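Local structure of uncharacterized protein (Trypanosoma cruzi, 6XYB) at residues C[93-98]-C[111-116]; C[27-32]-C[86-91]; C[17-22]-C[60-65]; C[32-37]-C[52-57]. The protein is of unknown function but is specific to kinetoplastids, binds metal ions and may be a paraflagellar rod component. One frame throughout, in Å; residues are numbered along the deposited sequence.

Interaction 1 (C[93-98]-C[111-116]). With K (potassium ion), chain F; MG (magnesium ion), chain H.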
# COMPACT_ATOMS: atom_id res chain seq x y z
N TRP C 93 -10.54 -15.14 -2.08
CA TRP C 93 -10.14 -13.90 -1.38
C TRP C 93 -9.27 -13.05 -2.33
O TRP C 93 -8.14 -13.50 -2.68
CB TRP C 93 -9.38 -14.21 -0.11
CG TRP C 93 -10.19 -14.85 0.99
CD1 TRP C 93 -10.13 -16.16 1.37
CD2 TRP C 93 -11.15 -14.23 1.84
NE1 TRP C 93 -11.03 -16.39 2.42
CE2 TRP C 93 -11.64 -15.19 2.74
CE3 TRP C 93 -11.58 -12.90 1.95
CZ2 TRP C 93 -12.61 -14.89 3.70
CZ3 TRP C 93 -12.56 -12.61 2.88
CH2 TRP C 93 -13.00 -13.57 3.77
N ASN C 94 -9.76 -11.85 -2.58
CA ASN C 94 -9.20 -10.94 -3.60
C ASN C 94 -8.40 -9.84 -2.89
O ASN C 94 -8.87 -9.27 -1.94
CB ASN C 94 -10.28 -10.34 -4.51
CG ASN C 94 -11.03 -11.39 -5.30
OD1 ASN C 94 -12.25 -11.49 -5.21
ND2 ASN C 94 -10.31 -12.26 -5.97
N LEU C 95 -7.18 -9.60 -3.36
CA LEU C 95 -6.29 -8.59 -2.74
C LEU C 95 -6.80 -7.21 -3.08
O LEU C 95 -7.03 -6.94 -4.29
CB LEU C 95 -4.88 -8.75 -3.26
CG LEU C 95 -3.86 -7.73 -2.74
CD1 LEU C 95 -3.63 -7.88 -1.26
CD2 LEU C 95 -2.57 -7.87 -3.53
N ARG C 96 -7.00 -6.39 -2.05
CA ARG C 96 -7.52 -5.04 -2.21
C ARG C 96 -6.48 -3.97 -1.88
O ARG C 96 -6.50 -2.91 -2.53
CB ARG C 96 -8.76 -4.83 -1.34
CG ARG C 96 -9.88 -5.79 -1.70
CD ARG C 96 -10.45 -5.61 -3.09
NE ARG C 96 -11.12 -4.37 -2.89
CZ ARG C 96 -12.42 -4.18 -2.65
NH1 ARG C 96 -13.30 -5.17 -2.66
NH2 ARG C 96 -12.80 -2.95 -2.36
N ALA C 97 -5.59 -4.24 -0.94
CA ALA C 97 -4.68 -3.20 -0.48
C ALA C 97 -3.50 -3.82 0.27
O ALA C 97 -3.59 -4.92 0.77
CB ALA C 97 -5.38 -2.16 0.37
N SER C 98 -2.40 -3.07 0.32
CA SER C 98 -1.26 -3.51 1.14
C SER C 98 -0.56 -2.26 1.68
O SER C 98 -0.56 -1.23 1.07
CB SER C 98 -0.27 -4.34 0.36
OG SER C 98 0.83 -4.80 1.11
N THR C 111 4.33 -5.88 7.09
CA THR C 111 3.53 -5.68 5.92
C THR C 111 2.14 -6.24 6.16
O THR C 111 2.01 -7.37 6.61
CB THR C 111 4.17 -6.31 4.71
OG1 THR C 111 5.47 -5.79 4.47
CG2 THR C 111 3.28 -6.26 3.50
N LYS C 112 1.13 -5.47 5.81
CA LYS C 112 -0.25 -5.87 5.88
C LYS C 112 -0.84 -6.03 4.46
O LYS C 112 -0.54 -5.27 3.56
CB LYS C 112 -1.02 -4.90 6.75
CG LYS C 112 -0.47 -4.99 8.16
CD LYS C 112 -1.30 -4.46 9.22
CE LYS C 112 -0.44 -4.16 10.41
NZ LYS C 112 -0.25 -5.40 11.22
N LEU C 113 -1.65 -7.08 4.31
CA LEU C 113 -2.33 -7.40 3.04
C LEU C 113 -3.81 -7.49 3.43
O LEU C 113 -4.19 -8.30 4.34
CB LEU C 113 -1.79 -8.71 2.47
CG LEU C 113 -0.33 -8.79 2.06
CD1 LEU C 113 0.09 -10.25 1.89
CD2 LEU C 113 -0.05 -8.10 0.72
N PHE C 114 -4.66 -6.80 2.70
CA PHE C 114 -6.10 -6.81 3.02
C PHE C 114 -6.88 -7.40 1.82
O PHE C 114 -6.59 -7.07 0.67
CB PHE C 114 -6.59 -5.36 3.21
CG PHE C 114 -5.99 -4.68 4.39
CD1 PHE C 114 -6.42 -4.97 5.66
CD2 PHE C 114 -4.94 -3.81 4.21
CE1 PHE C 114 -5.86 -4.35 6.77
CE2 PHE C 114 -4.40 -3.14 5.32
CZ PHE C 114 -4.84 -3.45 6.58
N PHE C 115 -7.79 -8.31 2.15
CA PHE C 115 -8.52 -9.11 1.14
C PHE C 115 -10.03 -9.01 1.33
O PHE C 115 -10.51 -8.82 2.47
CB PHE C 115 -8.18 -10.58 1.27
CG PHE C 115 -6.73 -10.89 1.03
CD1 PHE C 115 -5.82 -10.81 2.07
CD2 PHE C 115 -6.23 -11.33 -0.21
CE1 PHE C 115 -4.47 -11.03 1.87
CE2 PHE C 115 -4.87 -11.60 -0.40
CZ PHE C 115 -3.99 -11.42 0.66
N ALA C 116 -10.75 -9.06 0.21
CA ALA C 116 -12.23 -9.08 0.24
C ALA C 116 -12.74 -10.26 -0.57
O ALA C 116 -12.02 -10.83 -1.44
CB ALA C 116 -12.77 -7.75 -0.30
K K F . -5.57 -1.39 -4.51
MG MG H . -0.28 0.40 -0.43
O HOH W 1 -6.68 -4.26 -5.82
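Trp93 opens the contact: its CB lies 4.1 Å from CB of Phe115, and its ring atom CE3 comes near the carbonyl carbon of Ala116. The two antiparallel strands form a beta hairpin. Asn94 makes a hydrogen-bonded pair with Ala116. Its N reaches Ala116 O at 2.7 Å, and its O accepts from Ala116 N. Leu95 lies on the other face. Its CG is anti to the backbone N (chi1 178°), and CD1 sits over one face of the Phe115 ring, nearer the rim, as a CH-pi contact. CD1 also touches CD2 of Leu113.

Arg96 and Ala97 both face Phe114, which makes a classic beta bulge. Phe114 O takes a bond of 2.8 Å from Arg96 N and a weak one from Ala97 N. Phe114 N returns a bond to Ala97 O. The Arg96 chain bends at chi2 and chi3, and NH1 lies 3.5 Å from CB of Ala116. Arg96 NH2 bonds Leu95 O of the second subunit. Ser98 OG, anti to the backbone N (chi1 -179°), donates to Lys112 O over 2.8 Å, with the donor tilted from the carbonyl plane. Asn99 ND2 of the third subunit also bonds this hydroxyl.

Arg96 O binds a potassium ion at 2.7 Å; the bulge probably helps to turn it there. Water 1, held by Leu95 O, is a long 3.4 Å from the potassium ion. Ser98 O binds a magnesium ion at 2.2 Å. The same two carbonyls of the other three subunits bind these ions. The four subunits meet here, and the cations probably offset the gathered carbonyl dipoles.

Interaction 2 (C[27-32]-C[86-91])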
# COMPACT_ATOMS: atom_id res chain seq x y z
N GLU C 27 -10.78 -23.18 8.24
CA GLU C 27 -9.55 -23.93 8.57
C GLU C 27 -8.95 -24.52 7.28
O GLU C 27 -7.73 -24.69 7.19
CB GLU C 27 -9.85 -24.92 9.68
CG GLU C 27 -8.57 -25.30 10.42
CD GLU C 27 -8.70 -26.02 11.75
OE1 GLU C 27 -9.81 -26.02 12.30
OE2 GLU C 27 -7.68 -26.58 12.24
N GLU C 28 -9.80 -24.92 6.34
CA GLU C 28 -9.32 -25.53 5.07
C GLU C 28 -8.34 -24.53 4.41
O GLU C 28 -7.38 -24.97 3.78
CB GLU C 28 -10.54 -25.97 4.24
CG GLU C 28 -11.42 -27.08 4.89
CD GLU C 28 -12.45 -26.62 5.93
OE1 GLU C 28 -12.41 -25.45 6.36
OE2 GLU C 28 -13.36 -27.38 6.29
N THR C 29 -8.63 -23.21 4.49
CA THR C 29 -7.80 -22.20 3.81
C THR C 29 -6.46 -22.06 4.54
O THR C 29 -5.39 -21.94 3.88
CB THR C 29 -8.54 -20.87 3.80
OG1 THR C 29 -9.72 -21.03 3.02
CG2 THR C 29 -7.69 -19.76 3.25
N VAL C 30 -6.52 -22.10 5.87
CA VAL C 30 -5.32 -22.01 6.73
C VAL C 30 -4.42 -23.19 6.34
O VAL C 30 -3.20 -23.03 6.20
CB VAL C 30 -5.75 -21.98 8.20
CG1 VAL C 30 -4.53 -22.04 9.11
CG2 VAL C 30 -6.62 -20.73 8.52
N LYS C 31 -4.99 -24.38 6.28
CA LYS C 31 -4.25 -25.63 5.98
C LYS C 31 -3.62 -25.54 4.59
O LYS C 31 -2.47 -25.93 4.43
CB LYS C 31 -5.14 -26.86 6.12
CG LYS C 31 -5.47 -27.22 7.56
CD LYS C 31 -4.29 -27.29 8.55
CE LYS C 31 -4.72 -27.58 9.97
NZ LYS C 31 -5.81 -28.56 10.00
N LEU C 32 -4.31 -24.94 3.61
CA LEU C 32 -3.74 -24.80 2.26
C LEU C 32 -2.53 -23.86 2.35
O LEU C 32 -1.49 -24.12 1.75
CB LEU C 32 -4.82 -24.24 1.34
CG LEU C 32 -4.46 -24.01 -0.12
CD1 LEU C 32 -5.68 -24.23 -1.00
CD2 LEU C 32 -3.88 -22.63 -0.36
N GLU C 86 -1.59 -15.68 -3.87
CA GLU C 86 -1.99 -16.71 -4.85
C GLU C 86 -2.90 -17.74 -4.16
O GLU C 86 -3.97 -18.10 -4.67
CB GLU C 86 -0.73 -17.35 -5.46
CG GLU C 86 -0.14 -16.47 -6.52
CD GLU C 86 0.86 -17.13 -7.42
OE1 GLU C 86 1.31 -18.24 -7.03
OE2 GLU C 86 1.10 -16.55 -8.52
N GLY C 87 -2.51 -18.13 -2.98
CA GLY C 87 -3.29 -19.15 -2.27
C GLY C 87 -4.67 -18.66 -1.88
O GLY C 87 -5.68 -19.36 -2.04
N LEU C 88 -4.73 -17.44 -1.35
CA LEU C 88 -6.02 -16.84 -0.99
C LEU C 88 -6.86 -16.56 -2.23
O LEU C 88 -8.11 -16.69 -2.10
CB LEU C 88 -5.77 -15.61 -0.13
CG LEU C 88 -5.27 -15.90 1.27
CD1 LEU C 88 -4.86 -14.60 1.96
CD2 LEU C 88 -6.35 -16.60 2.06
N GLU C 89 -6.25 -16.21 -3.37
CA GLU C 89 -7.06 -15.89 -4.58
C GLU C 89 -7.83 -17.18 -4.93
O GLU C 89 -9.04 -17.09 -5.19
CB GLU C 89 -6.20 -15.31 -5.70
CG GLU C 89 -7.05 -14.69 -6.80
CD GLU C 89 -6.38 -14.19 -8.07
OE1 GLU C 89 -5.14 -14.44 -8.31
OE2 GLU C 89 -7.10 -13.51 -8.83
N GLY C 90 -7.16 -18.34 -4.90
CA GLY C 90 -7.81 -19.63 -5.25
C GLY C 90 -8.94 -19.97 -4.30
O GLY C 90 -9.86 -20.70 -4.73
N GLU C 91 -8.88 -19.47 -3.06
CA GLU C 91 -9.89 -19.68 -2.00
C GLU C 91 -10.96 -18.58 -1.99
O GLU C 91 -11.74 -18.61 -1.06
CB GLU C 91 -9.15 -19.74 -0.65
CG GLU C 91 -8.34 -21.01 -0.54
CD GLU C 91 -9.18 -22.27 -0.27
OE1 GLU C 91 -9.88 -22.36 0.80
OE2 GLU C 91 -9.14 -23.15 -1.13
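Thr29 OG1 stands anti to its own carbonyl carbon (chi1 -64°), while the Glu91 chain bends at chi2 (-74°), and the two groups meet between helix 27-36 and the C-terminal end of helix 74-90. Thr29 OG1 donates to Glu91 OE1 over a short 2.6 Å. The hydroxyl uses the anti lone pair of OE1, on the side away from OE2. The two side chains slide past each other in opposite directions.

Methyl groups pack around this bond. Thr29 CG2 lies 3.6 Å from Leu88 CD2, and these side chains cross at about a right angle. CG2 also rests 4.0 Å from CG of Glu91. One turn on, Leu32 CD1 lies 3.6 Å from Glu91 OE2. Its other methyl, CD2, packs 4.0 Å from CA of Gly87. A glycine at this position lets the helices approach where Leu32 presses in.

Arg26 of the same chain forms a salt bridge with Glu91 OE1, and Arg117 takes Glu91 O. OE1 is therefore gripped by both a hydroxyl and a guanidinium. This would probably stabilise the carboxylate in its charged form and fix its rotation at the helix-helix junction.

Interaction 3 (C[17-22]-C[60-65])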
# COMPACT_ATOMS: atom_id res chain seq x y z
N VAL C 17 7.06 -13.98 11.05
CA VAL C 17 5.82 -14.31 11.82
C VAL C 17 4.64 -13.83 10.98
O VAL C 17 4.58 -12.62 10.64
CB VAL C 17 5.75 -13.69 13.24
CG1 VAL C 17 4.42 -14.08 13.87
CG2 VAL C 17 6.98 -14.10 14.07
N ILE C 18 3.77 -14.76 10.65
CA ILE C 18 2.61 -14.46 9.80
C ILE C 18 1.35 -14.62 10.66
O ILE C 18 1.15 -15.65 11.31
CB ILE C 18 2.54 -15.38 8.57
CG1 ILE C 18 3.80 -15.26 7.71
CG2 ILE C 18 1.24 -15.11 7.81
CD1 ILE C 18 4.04 -16.43 6.83
N THR C 19 0.49 -13.61 10.69
CA THR C 19 -0.79 -13.63 11.40
C THR C 19 -1.93 -13.39 10.41
O THR C 19 -1.78 -12.56 9.50
CB THR C 19 -0.79 -12.60 12.53
OG1 THR C 19 -0.35 -11.33 12.11
CG2 THR C 19 0.09 -13.00 13.68
N MET C 20 -3.05 -14.05 10.63
CA MET C 20 -4.23 -13.95 9.76
C MET C 20 -5.44 -13.68 10.61
O MET C 20 -5.70 -14.46 11.53
CB MET C 20 -4.38 -15.25 8.96
CG MET C 20 -3.12 -15.65 8.25
SD MET C 20 -3.35 -16.79 6.92
CE MET C 20 -3.88 -18.21 7.75
N LEU C 21 -6.15 -12.59 10.33
CA LEU C 21 -7.38 -12.17 11.04
C LEU C 21 -8.52 -12.12 10.06
O LEU C 21 -8.36 -11.70 8.97
CB LEU C 21 -7.21 -10.77 11.62
CG LEU C 21 -6.30 -10.57 12.81
CD1 LEU C 21 -4.86 -10.61 12.37
CD2 LEU C 21 -6.66 -9.23 13.47
N GLY C 22 -9.69 -12.53 10.52
CA GLY C 22 -10.91 -12.53 9.71
C GLY C 22 -11.88 -13.60 10.18
O GLY C 22 -11.45 -14.75 10.20
N PRO C 60 -7.65 -10.74 19.81
CA PRO C 60 -8.58 -10.95 18.71
C PRO C 60 -8.30 -12.31 18.10
O PRO C 60 -7.17 -12.76 18.15
CB PRO C 60 -8.24 -9.86 17.71
CG PRO C 60 -6.74 -9.66 17.88
CD PRO C 60 -6.45 -10.02 19.33
N ASP C 61 -9.37 -12.93 17.61
CA ASP C 61 -9.30 -14.27 17.00
C ASP C 61 -8.36 -14.18 15.79
O ASP C 61 -8.57 -13.33 14.84
CB ASP C 61 -10.67 -14.78 16.55
CG ASP C 61 -11.66 -14.95 17.69
OD1 ASP C 61 -11.24 -14.95 18.87
OD2 ASP C 61 -12.85 -15.08 17.37
N HIS C 62 -7.37 -15.06 15.77
CA HIS C 62 -6.43 -15.12 14.64
C HIS C 62 -5.63 -16.42 14.64
O HIS C 62 -5.58 -17.13 15.66
CB HIS C 62 -5.47 -13.89 14.65
CG HIS C 62 -4.40 -13.99 15.71
ND1 HIS C 62 -4.64 -13.81 17.03
CD2 HIS C 62 -3.07 -14.23 15.60
CE1 HIS C 62 -3.53 -13.93 17.69
NE2 HIS C 62 -2.55 -14.26 16.86
N TRP C 63 -4.95 -16.64 13.52
CA TRP C 63 -4.00 -17.73 13.28
C TRP C 63 -2.60 -17.14 13.16
O TRP C 63 -2.39 -16.12 12.48
CB TRP C 63 -4.38 -18.48 12.02
CG TRP C 63 -5.72 -19.13 12.15
CD1 TRP C 63 -6.94 -18.61 11.80
CD2 TRP C 63 -5.96 -20.47 12.60
NE1 TRP C 63 -7.92 -19.57 11.98
CE2 TRP C 63 -7.35 -20.73 12.46
CE3 TRP C 63 -5.13 -21.55 12.98
CZ2 TRP C 63 -7.92 -21.96 12.81
CZ3 TRP C 63 -5.71 -22.76 13.35
CH2 TRP C 63 -7.09 -22.98 13.23
N ARG C 64 -1.64 -17.80 13.79
CA ARG C 64 -0.24 -17.36 13.83
C ARG C 64 0.71 -18.47 13.43
O ARG C 64 0.63 -19.57 13.99
CB ARG C 64 0.15 -16.92 15.23
CG ARG C 64 1.60 -16.45 15.33
CD ARG C 64 1.98 -16.24 16.76
NE ARG C 64 3.29 -15.70 16.94
CZ ARG C 64 4.42 -16.41 16.95
NH1 ARG C 64 4.45 -17.72 16.71
NH2 ARG C 64 5.55 -15.78 17.19
N MET C 65 1.61 -18.17 12.52
CA MET C 65 2.70 -19.10 12.13
C MET C 65 4.04 -18.39 12.27
O MET C 65 4.22 -17.31 11.69
CB MET C 65 2.53 -19.63 10.70
CG MET C 65 3.79 -20.31 10.11
SD MET C 65 3.56 -20.65 8.28
CE MET C 65 2.61 -22.08 8.62
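Ile18 and Met65 face each other in an antiparallel hydrogen-bonded pair, each N bonding the other's O at 2.8 Å. Met20 and Trp63 form the next such pair. This backbone ladder is the tight part, with His62 CB 3.2 Å from Met20 O. The Ile18, Met20, Trp63 and Met65 side chains share one face but scarcely touch across the strands. Met20 bends at chi3 (-66°), and CE lies 4.3 Å from CB of Trp63.

Val17, Thr19 and Arg64 are partly exposed and form the solvent side. Val17 CG1 lies over one face of the Arg64 guanidinium, offset toward the rim, and 3.7 Å from NE. Arg64 runs extended from CG to NE and reaches Glu66 in a salt bridge. Thr19 CG2 touches His62 CD2 at 3.9 Å and Arg64 CG at 4.1 Å. His62 ND1 donates to Pro60 O over 3.0 Å, nearly in the ring plane, which ties the ring to the loop before its strand.

Strand 17-21 lies between strands 6-13 and 62-66, and strand 55-57 adjoins the latter. The Met20 face packs mainly against helix 27-36, through Val30 and Leu33. On the His62 face, Leu75 of the second subunit packs against Pro60 and His62.

Interaction 4 (C[32-37]-C[52-57])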
# COMPACT_ATOMS: atom_id res chain seq x y z
N LEU C 32 -4.31 -24.94 3.61
CA LEU C 32 -3.74 -24.80 2.26
C LEU C 32 -2.53 -23.86 2.35
O LEU C 32 -1.49 -24.12 1.75
CB LEU C 32 -4.82 -24.24 1.34
CG LEU C 32 -4.46 -24.01 -0.12
CD1 LEU C 32 -5.68 -24.23 -1.00
CD2 LEU C 32 -3.88 -22.63 -0.36
N LEU C 33 -2.66 -22.75 3.07
CA LEU C 33 -1.52 -21.83 3.22
C LEU C 33 -0.35 -22.44 4.00
O LEU C 33 0.81 -22.17 3.63
CB LEU C 33 -1.94 -20.53 3.87
CG LEU C 33 -2.87 -19.67 3.03
CD1 LEU C 33 -3.24 -18.46 3.83
CD2 LEU C 33 -2.18 -19.28 1.74
N GLU C 34 -0.65 -23.27 5.00
CA GLU C 34 0.37 -24.01 5.78
C GLU C 34 1.29 -24.73 4.80
O GLU C 34 2.49 -24.70 5.01
CB GLU C 34 -0.29 -25.02 6.72
CG GLU C 34 0.08 -24.84 8.16
CD GLU C 34 -0.92 -25.58 9.03
OE1 GLU C 34 -1.27 -26.78 8.69
OE2 GLU C 34 -1.37 -24.95 9.97
N GLN C 35 0.73 -25.39 3.78
CA GLN C 35 1.48 -26.23 2.82
C GLN C 35 2.23 -25.35 1.83
O GLN C 35 3.33 -25.73 1.43
CB GLN C 35 0.51 -27.17 2.09
CG GLN C 35 -0.27 -28.09 3.03
CD GLN C 35 -1.54 -28.63 2.42
OE1 GLN C 35 -1.98 -28.21 1.35
NE2 GLN C 35 -2.14 -29.60 3.10
N ARG C 36 1.64 -24.22 1.42
CA ARG C 36 2.19 -23.36 0.32
C ARG C 36 3.35 -22.49 0.81
O ARG C 36 4.29 -22.26 0.03
CB ARG C 36 1.11 -22.49 -0.33
CG ARG C 36 -0.07 -23.29 -0.85
CD ARG C 36 0.05 -23.76 -2.28
NE ARG C 36 -1.29 -24.02 -2.79
CZ ARG C 36 -1.58 -24.28 -4.06
NH1 ARG C 36 -0.61 -24.30 -4.96
NH2 ARG C 36 -2.83 -24.51 -4.42
N ILE C 37 3.28 -21.94 2.02
CA ILE C 37 4.22 -20.87 2.47
C ILE C 37 5.63 -21.45 2.56
O ILE C 37 6.48 -21.00 1.80
CB ILE C 37 3.74 -20.16 3.75
CG1 ILE C 37 2.50 -19.33 3.41
CG2 ILE C 37 4.83 -19.27 4.35
CD1 ILE C 37 1.78 -18.78 4.57
N VAL C 52 5.98 -26.55 9.85
CA VAL C 52 5.42 -25.56 10.80
C VAL C 52 3.93 -25.35 10.50
O VAL C 52 3.46 -25.62 9.37
CB VAL C 52 6.14 -24.20 10.79
CG1 VAL C 52 7.56 -24.29 11.35
CG2 VAL C 52 6.12 -23.61 9.40
N LYS C 53 3.20 -24.97 11.55
CA LYS C 53 1.73 -24.93 11.56
C LYS C 53 1.26 -23.54 11.98
O LYS C 53 1.94 -22.83 12.74
CB LYS C 53 1.15 -25.92 12.58
CG LYS C 53 1.58 -27.36 12.44
CD LYS C 53 0.65 -28.24 13.21
CE LYS C 53 0.03 -29.34 12.37
NZ LYS C 53 -0.96 -28.79 11.41
N PHE C 54 0.09 -23.15 11.51
CA PHE C 54 -0.66 -22.07 12.14
C PHE C 54 -1.32 -22.57 13.42
O PHE C 54 -1.96 -23.65 13.41
CB PHE C 54 -1.73 -21.60 11.15
CG PHE C 54 -1.23 -20.64 10.10
CD1 PHE C 54 -1.01 -19.31 10.40
CD2 PHE C 54 -1.05 -21.05 8.81
CE1 PHE C 54 -0.60 -18.38 9.46
CE2 PHE C 54 -0.64 -20.14 7.86
CZ PHE C 54 -0.35 -18.82 8.19
N LEU C 55 -1.18 -21.77 14.47
CA LEU C 55 -1.88 -21.92 15.75
C LEU C 55 -2.94 -20.84 15.93
O LEU C 55 -2.71 -19.71 15.55
CB LEU C 55 -0.90 -21.89 16.92
CG LEU C 55 0.20 -22.96 16.93
CD1 LEU C 55 0.98 -22.92 18.25
CD2 LEU C 55 -0.32 -24.37 16.70
N PHE C 56 -4.09 -21.25 16.51
CA PHE C 56 -5.21 -20.33 16.77
C PHE C 56 -5.09 -19.69 18.14
O PHE C 56 -4.94 -20.38 19.15
CB PHE C 56 -6.54 -21.03 16.61
CG PHE C 56 -7.71 -20.12 16.83
CD1 PHE C 56 -8.12 -19.27 15.82
CD2 PHE C 56 -8.38 -20.12 18.05
CE1 PHE C 56 -9.23 -18.47 16.00
CE2 PHE C 56 -9.45 -19.27 18.24
CZ PHE C 56 -9.88 -18.47 17.21
N TYR C 57 -5.35 -18.39 18.20
CA TYR C 57 -5.53 -17.64 19.46
C TYR C 57 -6.72 -16.69 19.40
O TYR C 57 -6.99 -16.08 18.41
CB TYR C 57 -4.30 -16.77 19.72
CG TYR C 57 -2.97 -17.49 19.90
CD1 TYR C 57 -2.15 -17.87 18.85
CD2 TYR C 57 -2.51 -17.78 21.19
CE1 TYR C 57 -0.91 -18.45 19.06
CE2 TYR C 57 -1.28 -18.36 21.44
CZ TYR C 57 -0.50 -18.76 20.37
OH TYR C 57 0.69 -19.35 20.67
O HOH W 2 -3.54 -25.04 11.53
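Glu34 holds the backbone of Phe54: its OE2 accepts from Phe54 N at 2.8 Å. This joins helix 27-36 to the segment leading into strand 55-57, the outermost strand of this chain's antiparallel sheet. The N-H meets OE2 on its anti side, 27° out of the carboxylate plane. Water 2 donates to the same oxygen at 2.7 Å and to Phe54 O at 2.8 Å. The carboxylate therefore holds Phe54 by both N and O, the second time through the water. The other oxygen, OE1, forms a long salt bridge with Lys53 NZ at 3.4 Å. Its hydrogen bond is weak. The Lys53 chain bends at chi3 and chi4, and NZ turns back toward OE1; the Glu34 and Lys53 side chains cross obliquely.

Glu34 extends beyond CG (chi2 164°), which carries CD across to Lys53 and Phe54. Its CG rests 3.7 Å from Val52 O. Glu34 is buried, and its carboxylate is engaged on both oxygens, which would probably help it carry a charge there.

Outside this polar group the Phe54 ring packs beside Leu33 and Ile37. Leu33 CB lies 4.2 Å from CE2 of the ring. Met20, Trp63 and Met65 of the neighbouring strands also touch it, which places Phe54 between helix and sheet. At the far tip of the ring, Ile37 CD1 approaches the edge, near its plane, and lies 4.2 Å from CZ.

From the N terminus, strand 17-21 opens interaction 3, which closes at strand 62-66. Interaction 4 is nested inside that loop and joins helix 27-36 to the approach of strand 55-57. Interaction 2 starts from the same helix and closes at the end of helix 74-90. It crosses interaction 3, and interaction 4 is nested within it. Leu32 belongs to both 2 and 4. Interaction 1 follows in series as the last hairpin. It meets interaction 2 where Leu88 O probably bonds Trp93 N. Interaction 2 joins the two helices, interaction 4 joins helix 27-36 to the sheet, and interactions 1 and 3 pair strands within it. Interactions 1 and 4 lie on opposite sides of the chain's centre.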